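Local coordinates for protein Non-ribosomal peptide synthetase (PDB 3WV4) that belongs to the AMP-binding (ANL) family and forms the N-terminal part of a non-ribosomal peptide synthetase, at residues Val111-Cys116 / Lys251-Thr256; Met64-Gly69 / Ile105-Ala110; Ala82-Leu87 / Ala115-Val120; Asp235-Arg240 / Thr258-Val263. One frame throughout, in Å; residues are numbered along the deposited sequence.

Contact 1 of 4, residues Val111-Cys116 / Lys251-Thr256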
loop_
_atom_site.group_PDB
_atom_site.type_symbol
_atom_site.label_atom_id
_atom_site.label_comp_id
_atom_site.label_asym_id
_atom_site.label_seq_id
_atom_site.Cartn_x
_atom_site.Cartn_y
_atom_site.Cartn_z
ATOM N N VAL A 111 -8.307 7.225 -9.363
ATOM C CA VAL A 111 -9.516 6.748 -8.695
ATOM C C VAL A 111 -9.314 6.790 -7.177
ATOM O O VAL A 111 -10.126 7.319 -6.428
ATOM C CB VAL A 111 -9.905 5.351 -9.158
ATOM C CG1 VAL A 111 -11.050 4.824 -8.332
ATOM C CG2 VAL A 111 -10.308 5.377 -10.623
ATOM N N PHE A 112 -8.188 6.289 -6.734
ATOM C CA PHE A 112 -7.846 6.296 -5.323
ATOM C C PHE A 112 -7.867 7.717 -4.751
ATOM O O PHE A 112 -8.589 8.039 -3.806
ATOM C CB PHE A 112 -6.480 5.625 -5.165
ATOM C CG PHE A 112 -5.936 5.706 -3.803
ATOM C CD1 PHE A 112 -6.699 5.348 -2.738
ATOM C CD2 PHE A 112 -4.677 6.227 -3.571
ATOM C CE1 PHE A 112 -6.195 5.428 -1.445
ATOM C CE2 PHE A 112 -4.183 6.360 -2.287
ATOM C CZ PHE A 112 -4.931 5.943 -1.229
ATOM N N TYR A 113 -7.097 8.597 -5.341
ATOM C CA TYR A 113 -7.006 9.951 -4.784
ATOM C C TYR A 113 -8.291 10.746 -4.914
ATOM O O TYR A 113 -8.673 11.485 -3.966
ATOM C CB TYR A 113 -5.850 10.704 -5.398
ATOM C CG TYR A 113 -4.483 10.361 -4.785
ATOM C CD1 TYR A 113 -4.263 10.446 -3.398
ATOM C CD2 TYR A 113 -3.435 9.956 -5.581
ATOM C CE1 TYR A 113 -3.036 10.104 -2.835
ATOM C CE2 TYR A 113 -2.218 9.606 -5.017
ATOM C CZ TYR A 113 -2.037 9.698 -3.639
ATOM O OH TYR A 113 -0.824 9.423 -3.097
ATOM N N GLY A 114 -8.984 10.593 -6.056
ATOM C CA GLY A 114 -10.209 11.368 -6.276
ATOM C C GLY A 114 -11.245 10.940 -5.257
ATOM O O GLY A 114 -12.033 11.764 -4.756
ATOM N N ALA A 115 -11.250 9.640 -4.932
ATOM C CA ALA A 115 -12.159 9.146 -3.897
ATOM C C ALA A 115 -11.813 9.641 -2.516
ATOM O O ALA A 115 -12.700 10.014 -1.725
ATOM C CB ALA A 115 -12.182 7.666 -3.900
ATOM N N CYS A 116 -10.540 9.672 -2.199
ATOM C CA CYS A 116 -10.128 10.202 -0.894
ATOM C C CYS A 116 -10.568 11.681 -0.693
ATOM O O CYS A 116 -11.020 12.062 0.428
ATOM C CB CYS A 116 -8.614 10.087 -0.753
ATOM S SG CYS A 116 -8.058 8.404 -0.377
ATOM N N LYS A 251 3.382 2.272 -1.803
ATOM C CA LYS A 251 4.400 2.782 -2.687
ATOM C C LYS A 251 3.820 3.952 -3.466
ATOM O O LYS A 251 4.526 4.916 -3.705
ATOM C CB LYS A 251 5.096 1.631 -3.470
ATOM C CG LYS A 251 6.033 0.713 -2.548
ATOM C CD LYS A 251 6.377 1.129 -0.995
ATOM C CE LYS A 251 5.745 0.241 0.124
ATOM N NZ LYS A 251 6.508 -0.177 1.428
ATOM N N VAL A 252 2.516 3.934 -3.752
ATOM C CA VAL A 252 1.826 5.139 -4.317
ATOM C C VAL A 252 1.874 6.288 -3.292
ATOM O O VAL A 252 2.211 7.416 -3.623
ATOM C CB VAL A 252 0.344 4.869 -4.603
ATOM C CG1 VAL A 252 -0.364 6.140 -5.063
ATOM C CG2 VAL A 252 0.168 3.768 -5.616
ATOM N N LEU A 253 1.576 5.973 -2.022
ATOM C CA LEU A 253 1.565 7.023 -0.989
ATOM C C LEU A 253 2.910 7.593 -0.693
ATOM O O LEU A 253 3.086 8.838 -0.600
ATOM C CB LEU A 253 0.959 6.503 0.293
ATOM C CG LEU A 253 -0.490 6.032 0.121
ATOM C CD1 LEU A 253 -0.908 5.084 1.265
ATOM C CD2 LEU A 253 -1.366 7.230 0.077
ATOM N N ILE A 254 3.893 6.717 -0.537
ATOM C CA ILE A 254 5.209 7.183 -0.180
ATOM C C ILE A 254 5.863 7.949 -1.356
ATOM O O ILE A 254 6.559 8.969 -1.121
ATOM C CB ILE A 254 6.085 6.044 0.311
ATOM C CG1 ILE A 254 5.545 5.573 1.666
ATOM C CG2 ILE A 254 7.531 6.503 0.400
ATOM C CD1 ILE A 254 5.951 4.200 2.048
ATOM N N SER A 255 5.681 7.481 -2.582
ATOM C CA SER A 255 6.172 8.264 -3.717
ATOM C C SER A 255 5.542 9.597 -3.675
ATOM O O SER A 255 6.196 10.584 -3.845
ATOM C CB SER A 255 5.912 7.633 -5.084
ATOM O OG SER A 255 6.284 6.280 -5.062
ATOM N N THR A 256 4.252 9.635 -3.426
ATOM C CA THR A 256 3.526 10.904 -3.440
ATOM C C THR A 256 3.980 11.804 -2.273
ATOM O O THR A 256 4.225 12.990 -2.452
ATOM C CB THR A 256 2.026 10.650 -3.451
ATOM O OG1 THR A 256 1.701 9.770 -4.547
ATOM C CG2 THR A 256 1.283 11.918 -3.619
#

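Contact 2 of 4, residues Met64-Gly69 / Ile105-Ala110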
loop_
_atom_site.group_PDB
_atom_site.type_symbol
_atom_site.label_atom_id
_atom_site.label_comp_id
_atom_site.label_asym_id
_atom_site.label_seq_id
_atom_site.Cartn_x
_atom_site.Cartn_y
_atom_site.Cartn_z
ATOM N N MET A 64 3.941 9.318 -12.045
ATOM C CA MET A 64 3.431 7.963 -12.339
ATOM C C MET A 64 3.734 7.648 -13.802
ATOM O O MET A 64 3.377 8.424 -14.704
ATOM C CB MET A 64 1.926 7.866 -12.208
ATOM C CG MET A 64 1.302 8.141 -10.856
ATOM S SD MET A 64 1.657 6.826 -9.682
ATOM C CE MET A 64 1.938 7.806 -8.190
ATOM N N GLU A 65 4.387 6.520 -14.030
ATOM C CA GLU A 65 4.503 5.958 -15.357
ATOM C C GLU A 65 3.944 4.546 -15.329
ATOM O O GLU A 65 4.156 3.779 -14.345
ATOM C CB GLU A 65 5.959 5.979 -15.804
ATOM C CG GLU A 65 6.228 5.157 -17.060
ATOM C CD GLU A 65 7.651 5.261 -17.533
ATOM O OE1 GLU A 65 8.480 5.801 -16.770
ATOM O OE2 GLU A 65 7.931 4.843 -18.686
ATOM N N ASP A 66 3.177 4.208 -16.377
ATOM C CA ASP A 66 2.680 2.846 -16.564
ATOM C C ASP A 66 3.046 2.452 -17.991
ATOM O O ASP A 66 3.779 3.194 -18.663
ATOM C CB ASP A 66 1.155 2.719 -16.280
ATOM C CG ASP A 66 0.281 3.566 -17.185
ATOM O OD1 ASP A 66 0.738 4.082 -18.224
ATOM O OD2 ASP A 66 -0.904 3.762 -16.826
ATOM N N ALA A 67 2.534 1.304 -18.459
ATOM C CA ALA A 67 2.825 0.836 -19.825
ATOM C C ALA A 67 2.430 1.833 -20.896
ATOM O O ALA A 67 3.040 1.861 -21.953
ATOM C CB ALA A 67 2.157 -0.508 -20.084
ATOM N N PHE A 68 1.454 2.694 -20.623
ATOM C CA PHE A 68 0.815 3.527 -21.674
ATOM C C PHE A 68 1.254 4.991 -21.695
ATOM O O PHE A 68 1.124 5.644 -22.716
ATOM C CB PHE A 68 -0.702 3.412 -21.556
ATOM C CG PHE A 68 -1.167 2.008 -21.412
ATOM C CD1 PHE A 68 -1.300 1.194 -22.525
ATOM C CD2 PHE A 68 -1.433 1.469 -20.161
ATOM C CE1 PHE A 68 -1.712 -0.133 -22.403
ATOM C CE2 PHE A 68 -1.846 0.139 -20.027
ATOM C CZ PHE A 68 -1.981 -0.661 -21.153
ATOM N N GLY A 69 1.780 5.523 -20.597
ATOM C CA GLY A 69 2.296 6.899 -20.611
ATOM C C GLY A 69 2.782 7.329 -19.245
ATOM O O GLY A 69 2.919 6.503 -18.323
ATOM N N ILE A 105 -2.359 0.814 -13.464
ATOM C CA ILE A 105 -2.354 1.869 -14.441
ATOM C C ILE A 105 -2.609 3.200 -13.740
ATOM O O ILE A 105 -3.169 3.217 -12.627
ATOM C CB ILE A 105 -3.374 1.598 -15.568
ATOM C CG1 ILE A 105 -4.786 1.442 -15.028
ATOM C CG2 ILE A 105 -3.034 0.317 -16.299
ATOM C CD1 ILE A 105 -5.840 1.216 -16.115
ATOM N N ARG A 106 -2.181 4.287 -14.381
ATOM C CA ARG A 106 -2.326 5.613 -13.814
ATOM C C ARG A 106 -3.731 5.927 -13.328
ATOM O O ARG A 106 -3.923 6.513 -12.289
ATOM C CB ARG A 106 -1.908 6.618 -14.880
ATOM C CG ARG A 106 -0.406 6.730 -15.060
ATOM C CD ARG A 106 -0.087 7.504 -16.316
ATOM N NE ARG A 106 -0.589 6.775 -17.468
ATOM C CZ ARG A 106 -0.923 7.334 -18.611
ATOM N NH1 ARG A 106 -0.760 8.620 -18.767
ATOM N NH2 ARG A 106 -1.374 6.582 -19.606
ATOM N N GLN A 107 -4.736 5.442 -14.055
ATOM C CA GLN A 107 -6.129 5.705 -13.752
ATOM C C GLN A 107 -6.509 5.232 -12.387
ATOM O O GLN A 107 -7.240 5.894 -11.700
ATOM C CB GLN A 107 -7.064 5.038 -14.789
ATOM C CG GLN A 107 -7.000 5.651 -16.182
ATOM C CD GLN A 107 -6.006 4.943 -17.091
ATOM O OE1 GLN A 107 -4.837 4.765 -16.762
ATOM N NE2 GLN A 107 -6.468 4.544 -18.247
ATOM N N THR A 108 -6.013 4.077 -11.977
ATOM C CA THR A 108 -6.340 3.544 -10.652
ATOM C C THR A 108 -5.865 4.466 -9.501
ATOM O O THR A 108 -6.486 4.536 -8.454
ATOM C CB THR A 108 -5.658 2.173 -10.460
ATOM O OG1 THR A 108 -5.825 1.382 -11.639
ATOM C CG2 THR A 108 -6.258 1.429 -9.303
ATOM N N VAL A 109 -4.750 5.151 -9.704
ATOM C CA VAL A 109 -4.198 6.038 -8.676
ATOM C C VAL A 109 -5.063 7.315 -8.583
ATOM O O VAL A 109 -5.264 7.887 -7.484
ATOM C CB VAL A 109 -2.743 6.383 -9.011
ATOM C CG1 VAL A 109 -2.124 7.284 -7.942
ATOM C CG2 VAL A 109 -1.915 5.109 -9.115
ATOM N N ALA A 110 -5.591 7.721 -9.742
ATOM C CA ALA A 110 -6.532 8.824 -9.834
ATOM C C ALA A 110 -7.864 8.479 -9.197
ATOM O O ALA A 110 -8.464 9.338 -8.511
ATOM C CB ALA A 110 -6.723 9.250 -11.297
#

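Contact 3 of 4, residues Ala82-Leu87 / Ala115-Val120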
loop_
_atom_site.group_PDB
_atom_site.type_symbol
_atom_site.label_atom_id
_atom_site.label_comp_id
_atom_site.label_asym_id
_atom_site.label_seq_id
_atom_site.Cartn_x
_atom_site.Cartn_y
_atom_site.Cartn_z
ATOM N N ALA A 82 -10.819 15.528 -11.409
ATOM C CA ALA A 82 -11.842 15.168 -12.386
ATOM C C ALA A 82 -12.594 13.934 -11.934
ATOM O O ALA A 82 -13.837 13.846 -12.017
ATOM C CB ALA A 82 -11.207 14.966 -13.756
ATOM N N PHE A 83 -11.857 12.962 -11.404
ATOM C CA PHE A 83 -12.524 11.758 -10.927
ATOM C C PHE A 83 -13.420 12.066 -9.722
ATOM O O PHE A 83 -14.513 11.508 -9.605
ATOM C CB PHE A 83 -11.548 10.609 -10.637
ATOM C CG PHE A 83 -12.257 9.365 -10.245
ATOM C CD1 PHE A 83 -12.959 8.639 -11.206
ATOM C CD2 PHE A 83 -12.400 9.046 -8.925
ATOM C CE1 PHE A 83 -13.702 7.534 -10.842
ATOM C CE2 PHE A 83 -13.111 7.928 -8.551
ATOM C CZ PHE A 83 -13.770 7.154 -9.512
ATOM N N SER A 84 -12.990 12.990 -8.841
ATOM C CA SER A 84 -13.858 13.428 -7.763
ATOM C C SER A 84 -15.199 14.028 -8.328
ATOM O O SER A 84 -16.280 13.756 -7.802
ATOM C CB SER A 84 -13.152 14.440 -6.868
ATOM O OG SER A 84 -12.021 13.880 -6.212
ATOM N N ALA A 85 -15.131 14.828 -9.400
ATOM C CA ALA A 85 -16.347 15.423 -9.964
ATOM C C ALA A 85 -17.243 14.352 -10.519
ATOM O O ALA A 85 -18.442 14.446 -10.433
ATOM C CB ALA A 85 -16.011 16.403 -11.056
ATOM N N TRP A 86 -16.652 13.290 -11.046
ATOM C CA TRP A 86 -17.431 12.175 -11.480
ATOM C C TRP A 86 -18.150 11.526 -10.320
ATOM O O TRP A 86 -19.298 11.129 -10.457
ATOM C CB TRP A 86 -16.506 11.157 -12.145
ATOM C CG TRP A 86 -17.172 10.053 -12.795
ATOM C CD1 TRP A 86 -17.603 10.009 -14.079
ATOM C CD2 TRP A 86 -17.401 8.758 -12.238
ATOM N NE1 TRP A 86 -18.149 8.763 -14.355
ATOM C CE2 TRP A 86 -18.051 7.974 -13.245
ATOM C CE3 TRP A 86 -17.190 8.192 -10.969
ATOM C CZ2 TRP A 86 -18.432 6.656 -13.037
ATOM C CZ3 TRP A 86 -17.560 6.863 -10.763
ATOM C CH2 TRP A 86 -18.205 6.118 -11.779
ATOM N N LEU A 87 -17.460 11.323 -9.194
ATOM C CA LEU A 87 -18.144 10.800 -8.033
ATOM C C LEU A 87 -19.303 11.713 -7.662
ATOM O O LEU A 87 -20.410 11.253 -7.444
ATOM C CB LEU A 87 -17.188 10.668 -6.840
ATOM C CG LEU A 87 -16.127 9.570 -6.998
ATOM C CD1 LEU A 87 -15.167 9.573 -5.826
ATOM C CD2 LEU A 87 -16.781 8.210 -7.139
ATOM N N ALA A 115 -11.250 9.640 -4.932
ATOM C CA ALA A 115 -12.159 9.146 -3.897
ATOM C C ALA A 115 -11.813 9.641 -2.516
ATOM O O ALA A 115 -12.700 10.014 -1.725
ATOM C CB ALA A 115 -12.182 7.666 -3.900
ATOM N N CYS A 116 -10.540 9.672 -2.199
ATOM C CA CYS A 116 -10.128 10.202 -0.894
ATOM C C CYS A 116 -10.568 11.681 -0.693
ATOM O O CYS A 116 -11.020 12.062 0.428
ATOM C CB CYS A 116 -8.614 10.087 -0.753
ATOM S SG CYS A 116 -8.058 8.404 -0.377
ATOM N N ARG A 117 -10.421 12.486 -1.767
ATOM C CA ARG A 117 -10.735 13.923 -1.756
ATOM C C ARG A 117 -12.219 14.179 -1.515
ATOM O O ARG A 117 -12.605 15.326 -1.283
ATOM C CB ARG A 117 -10.409 14.571 -3.093
ATOM C CG ARG A 117 -8.950 14.755 -3.393
ATOM C CD ARG A 117 -8.759 15.357 -4.783
ATOM N NE ARG A 117 -9.015 16.794 -4.713
ATOM C CZ ARG A 117 -10.105 17.413 -5.158
ATOM N NH1 ARG A 117 -11.110 16.758 -5.781
ATOM N NH2 ARG A 117 -10.171 18.736 -4.992
ATOM N N ARG A 118 -13.043 13.141 -1.647
ATOM C CA ARG A 118 -14.466 13.231 -1.358
ATOM C C ARG A 118 -14.876 12.459 -0.146
ATOM O O ARG A 118 -16.059 12.257 0.079
ATOM C CB ARG A 118 -15.297 12.797 -2.595
ATOM C CG ARG A 118 -15.157 13.789 -3.739
ATOM C CD ARG A 118 -15.789 15.136 -3.358
ATOM N NE ARG A 118 -15.620 16.195 -4.367
ATOM C CZ ARG A 118 -14.730 17.180 -4.307
ATOM N NH1 ARG A 118 -13.836 17.256 -3.326
ATOM N NH2 ARG A 118 -14.698 18.078 -5.275
ATOM N N GLY A 119 -13.916 11.974 0.627
ATOM C CA GLY A 119 -14.235 11.083 1.751
ATOM C C GLY A 119 -14.879 9.792 1.347
ATOM O O GLY A 119 -15.496 9.114 2.169
ATOM N N VAL A 120 -14.749 9.415 0.088
ATOM C CA VAL A 120 -15.308 8.129 -0.388
ATOM C C VAL A 120 -14.260 7.047 -0.101
ATOM O O VAL A 120 -13.032 7.274 -0.148
ATOM C CB VAL A 120 -15.648 8.252 -1.904
ATOM C CG1 VAL A 120 -15.952 6.931 -2.594
ATOM C CG2 VAL A 120 -16.807 9.189 -2.059
#

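Contact 4 of 4, residues Asp235-Arg240 / Thr258-Val263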
loop_
_atom_site.group_PDB
_atom_site.type_symbol
_atom_site.label_atom_id
_atom_site.label_comp_id
_atom_site.label_asym_id
_atom_site.label_seq_id
_atom_site.Cartn_x
_atom_site.Cartn_y
_atom_site.Cartn_z
ATOM N N ASP A 235 14.105 9.666 -6.273
ATOM C CA ASP A 235 14.010 8.208 -6.440
ATOM C C ASP A 235 13.043 7.857 -7.545
ATOM O O ASP A 235 12.211 8.611 -7.913
ATOM C CB ASP A 235 13.630 7.486 -5.167
ATOM C CG ASP A 235 14.800 7.331 -4.216
ATOM O OD1 ASP A 235 15.868 6.840 -4.655
ATOM O OD2 ASP A 235 14.648 7.683 -2.999
ATOM N N ILE A 236 13.255 6.716 -8.139
ATOM C CA ILE A 236 12.361 6.216 -9.119
ATOM C C ILE A 236 12.027 4.823 -8.583
ATOM O O ILE A 236 12.920 3.998 -8.467
ATOM C CB ILE A 236 13.058 6.148 -10.466
ATOM C CG1 ILE A 236 13.325 7.596 -10.959
ATOM C CG2 ILE A 236 12.203 5.360 -11.449
ATOM C CD1 ILE A 236 13.995 7.781 -12.326
ATOM N N VAL A 237 10.748 4.576 -8.286
ATOM C CA VAL A 237 10.287 3.372 -7.613
ATOM C C VAL A 237 9.688 2.413 -8.629
ATOM O O VAL A 237 8.664 2.723 -9.272
ATOM C CB VAL A 237 9.246 3.708 -6.534
ATOM C CG1 VAL A 237 8.871 2.501 -5.686
ATOM C CG2 VAL A 237 9.797 4.838 -5.632
ATOM N N PHE A 238 10.308 1.251 -8.769
ATOM C CA PHE A 238 9.842 0.248 -9.698
ATOM C C PHE A 238 8.942 -0.738 -8.960
ATOM O O PHE A 238 9.403 -1.565 -8.181
ATOM C CB PHE A 238 11.021 -0.472 -10.350
ATOM C CG PHE A 238 10.626 -1.315 -11.561
ATOM C CD1 PHE A 238 10.126 -2.587 -11.406
ATOM C CD2 PHE A 238 10.737 -0.787 -12.860
ATOM C CE1 PHE A 238 9.745 -3.342 -12.517
ATOM C CE2 PHE A 238 10.387 -1.545 -13.958
ATOM C CZ PHE A 238 9.872 -2.816 -13.802
ATOM N N CYS A 239 7.653 -0.662 -9.245
ATOM C CA CYS A 239 6.667 -1.383 -8.519
ATOM C C CYS A 239 5.940 -2.357 -9.419
ATOM O O CYS A 239 5.118 -1.984 -10.289
ATOM C CB CYS A 239 5.673 -0.426 -7.876
ATOM S SG CYS A 239 4.580 -1.278 -6.756
ATOM N N ARG A 240 6.243 -3.617 -9.163
ATOM C CA ARG A 240 5.691 -4.739 -9.880
ATOM C C ARG A 240 4.505 -5.288 -9.066
ATOM O O ARG A 240 3.666 -6.056 -9.556
ATOM C CB ARG A 240 6.842 -5.723 -10.065
ATOM C CG ARG A 240 6.586 -6.941 -10.909
ATOM C CD ARG A 240 6.923 -6.802 -12.406
ATOM N NE ARG A 240 7.563 -8.064 -12.799
ATOM C CZ ARG A 240 6.933 -9.240 -12.813
ATOM N NH1 ARG A 240 5.621 -9.323 -12.545
ATOM N NH2 ARG A 240 7.597 -10.346 -13.121
ATOM N N THR A 258 6.886 12.037 -0.944
ATOM C CA THR A 258 8.201 12.543 -1.100
ATOM C C THR A 258 8.448 13.183 -2.475
ATOM O O THR A 258 9.464 13.772 -2.655
ATOM C CB THR A 258 9.243 11.396 -0.983
ATOM O OG1 THR A 258 8.969 10.414 -1.997
ATOM C CG2 THR A 258 9.161 10.751 0.383
ATOM N N GLY A 259 7.551 13.067 -3.440
ATOM C CA GLY A 259 7.799 13.653 -4.780
ATOM C C GLY A 259 8.501 12.722 -5.737
ATOM O O GLY A 259 8.837 13.082 -6.868
ATOM N N ALA A 260 8.689 11.475 -5.339
ATOM C CA ALA A 260 9.359 10.520 -6.207
ATOM C C ALA A 260 8.491 10.162 -7.391
ATOM O O ALA A 260 7.382 10.622 -7.515
ATOM C CB ALA A 260 9.708 9.245 -5.429
ATOM N N LYS A 261 9.074 9.365 -8.280
ATOM C CA LYS A 261 8.416 8.862 -9.414
ATOM C C LYS A 261 8.113 7.367 -9.223
ATOM O O LYS A 261 9.005 6.599 -8.900
ATOM C CB LYS A 261 9.311 9.044 -10.636
ATOM C CG LYS A 261 8.610 8.631 -11.905
ATOM C CD LYS A 261 9.542 8.706 -13.125
ATOM C CE LYS A 261 8.847 7.998 -14.266
ATOM N NZ LYS A 261 9.597 8.204 -15.532
ATOM N N LEU A 262 6.858 6.988 -9.441
ATOM C CA LEU A 262 6.466 5.628 -9.342
ATOM C C LEU A 262 6.301 5.039 -10.721
ATOM O O LEU A 262 5.620 5.607 -11.582
ATOM C CB LEU A 262 5.189 5.535 -8.519
ATOM C CG LEU A 262 4.731 4.112 -8.322
ATOM C CD1 LEU A 262 5.589 3.387 -7.315
ATOM C CD2 LEU A 262 3.285 4.140 -7.886
ATOM N N VAL A 263 6.932 3.907 -10.946
ATOM C CA VAL A 263 6.821 3.172 -12.212
ATOM C C VAL A 263 5.991 1.956 -11.952
ATOM O O VAL A 263 6.409 1.008 -11.209
ATOM C CB VAL A 263 8.195 2.718 -12.779
ATOM C CG1 VAL A 263 8.014 1.949 -14.078
ATOM C CG2 VAL A 263 9.110 3.908 -12.963
#

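Contact 1 of 4, residues Val111-Cys116 / Lys251-Thr256
Two helices of the AMP-binding fold, 106-116 and 246-258, cross here at -75° with segment axes 12.5 Å apart, a separation bridged here by two aromatic side chains. Phe112 comes first. Its CG lies anti to the backbone N (chi1 173°), which swings the ring toward the other helix, and CD2 of Leu253 meets the ring at its edge, in plane, 3.8 Å from CE2 of Phe112. The two side chains cross at about a right angle, and Val47 of helix 47-57 touches both. Tyr113 follows with a different first torsion, CG beside its own N (chi1 -80°). The two aromatic side chains thus lie together, with CD2 of Phe112 4.1 Å above the centre of the Tyr113 ring. The longer tyrosine then spans the gap tip to tip with Thr256: Tyr113 OH comes to 2.9 Å from Thr256 OG1 and 3.3 Å from Thr256 CG2. On its way the ring slides past Val252, whose CG1 is 3.9 Å from Tyr113 CE2. Thr256 OG1 is itself turned back along its helix and donates to Val252 O at 2.6 Å, a carbonyl that also accepts from Thr256 N. A beta-branched hydroxyl residue suits this place, because the same CB offers an oxygen and a methyl group to the phenol tip. The chemistry is therefore that of a buried apolar interface with two hydroxyls meeting tip to tip in it: Thr256 OG1 spends its hydrogen on Val252 O, and the phenol oxygen of Tyr113 ends beside it among mainly apolar side chains.

Contact 2 of 4, residues Met64-Gly69 / Ile105-Ala110
Asp66 OD2 is the best-held polar atom, gripped by two donors of one residue. Arg106 N lies 2.8 Å from Asp66 OD2, and Arg106 NE, at 3.1 Å from the same Asp66 OD2, forms part of a salt bridge. Both bonds are nearly straight (172° and 169°). The other oxygen, OD1, accepts from Phe68 N, an Asx turn, and from Gly69 N, which widens it to an Asx motif, so the carboxylate ties the loop after strand 62-65 to the first turn of helix 106-116. Four bonds fix its rotation, with CG between the backbone N and the carbonyl carbon. The adjacent arginine and the N-terminal turn of the helix should favour the ionised carboxylate. Carboxylate and guanidinium stand 88° apart; NE keeps its acceptor in the guanidinium plane, although it reaches the oxygen from above the carboxylate plane. Gly69 leaves room for the arginine, Gly69 C lying 3.7 Å above the plane of the Arg106 guanidinium, and Trp71 adds a cation-pi contact. Deeper in, flexible Met64, bent at chi2 and chi3, reaches Val109 tip to tip. At the outer end, Ile105 CG2 touches the edge of the Phe68 ring, 3.9 Å from Phe68 CE2.

Contact 3 of 4, residues Ala82-Leu87 / Ala115-Val120
A Schellman motif ends helix 106-116 at this contact and turns the chain beside helix 73-89: Val120 N bonds to Ala115 O and Gly119 N to Cys116 O. Gly119 is the C-prime residue, and its positive phi (62°) is easily met by glycine. The apolar part rests on Leu87, whose CG is anti to the carbonyl carbon, so that CD1 reaches across the helix end. Leu87 CD1 lies 3.6 Å from Ala115 CA, where a small residue lets it come close to the backbone, and 4.1 Å from Val120 CG2. The polar part gathers round Ser84. Its OG is bonded to Gly114 O and to Ser80 O, and a weak bond of 3.0 Å from Arg117 NH1 to Ser84 OG adds a third neighbour, met at the guanidinium edge. Arg117 NH1 has a further partner in Gly184 O. Arg118, bent at chi2, folds its chain over the serine; its NE pairs with Asp88 in a salt bridge, and NH2 reaches Glu186 O. Both arginine charges thus find acceptors despite burial. Over one face of the Arg118 guanidinium, Ser84 CB sits 3.9 Å from the plane, offset toward the rim.

Contact 4 of 4, residues Asp235-Arg240 / Thr258-Val263
Leu262 leaves the sheet with CG anti to its backbone N (chi1 -178°), and its CB and both methyls have neighbours. From CB, which packs on Ser255 of helix 246-258, the chain branches at CG; CD2 goes to Val252 of that helix and to Met64, while CD1 turns to the neighbouring strand, 3.8 Å from Val237 CB and 3.9 Å from Cys239 CB. A branched leucine suits this place because CD2 serves the helix and strand 62-65, CD1 strand 236-239. On the face that carries Ile236, Phe238 and Val263, beta-branched Val263 spreads its methyls over two residues of strand 236-239: CG2 lies 3.7 Å from Ile236 CG2, and CG1 4.0 Å from Phe238 CD2. Lys261 shares that face, but its extended chain carries NZ to a salt bridge with Glu65. The backbones join through four bonds: Lys261 N to Asp235 O, Val237 N to Lys261 O at 2.7 Å, Val263 N to Val237 O, and Cys239 N to Val263 O. The last three run nearly along the C=O axes. Gly259, with phi 89°, lets the chain leave the helix and enter the second strand. Parallel neighbours joined by helix 246-258 packed on one face form a beta-alpha-beta crossover.

Contacts 1, 2 and 3 share helix 106-116, met at its N-terminal turn by the loop after strand 62-65, along its flank by helix 246-258, and at its end by helix 73-89. Contact 4 joins the strands flanking helix 246-258, so contact 1 sets that crossover helix against the shared one. Contacts 1, 3 and 4 are buried, whereas contact 2 runs from the core to a partly exposed loop, its aspartate buried. Chemistry follows place: mainly apolar packing in contact 1, a salt bridge and Asx turn in contact 2, serine and arginines at a helix end in contact 3, main-chain bonding in contact 4. Neighbouring strands 62-65 and 261-264 link contacts 2 and 4; contacts 3 and 4 do not touch.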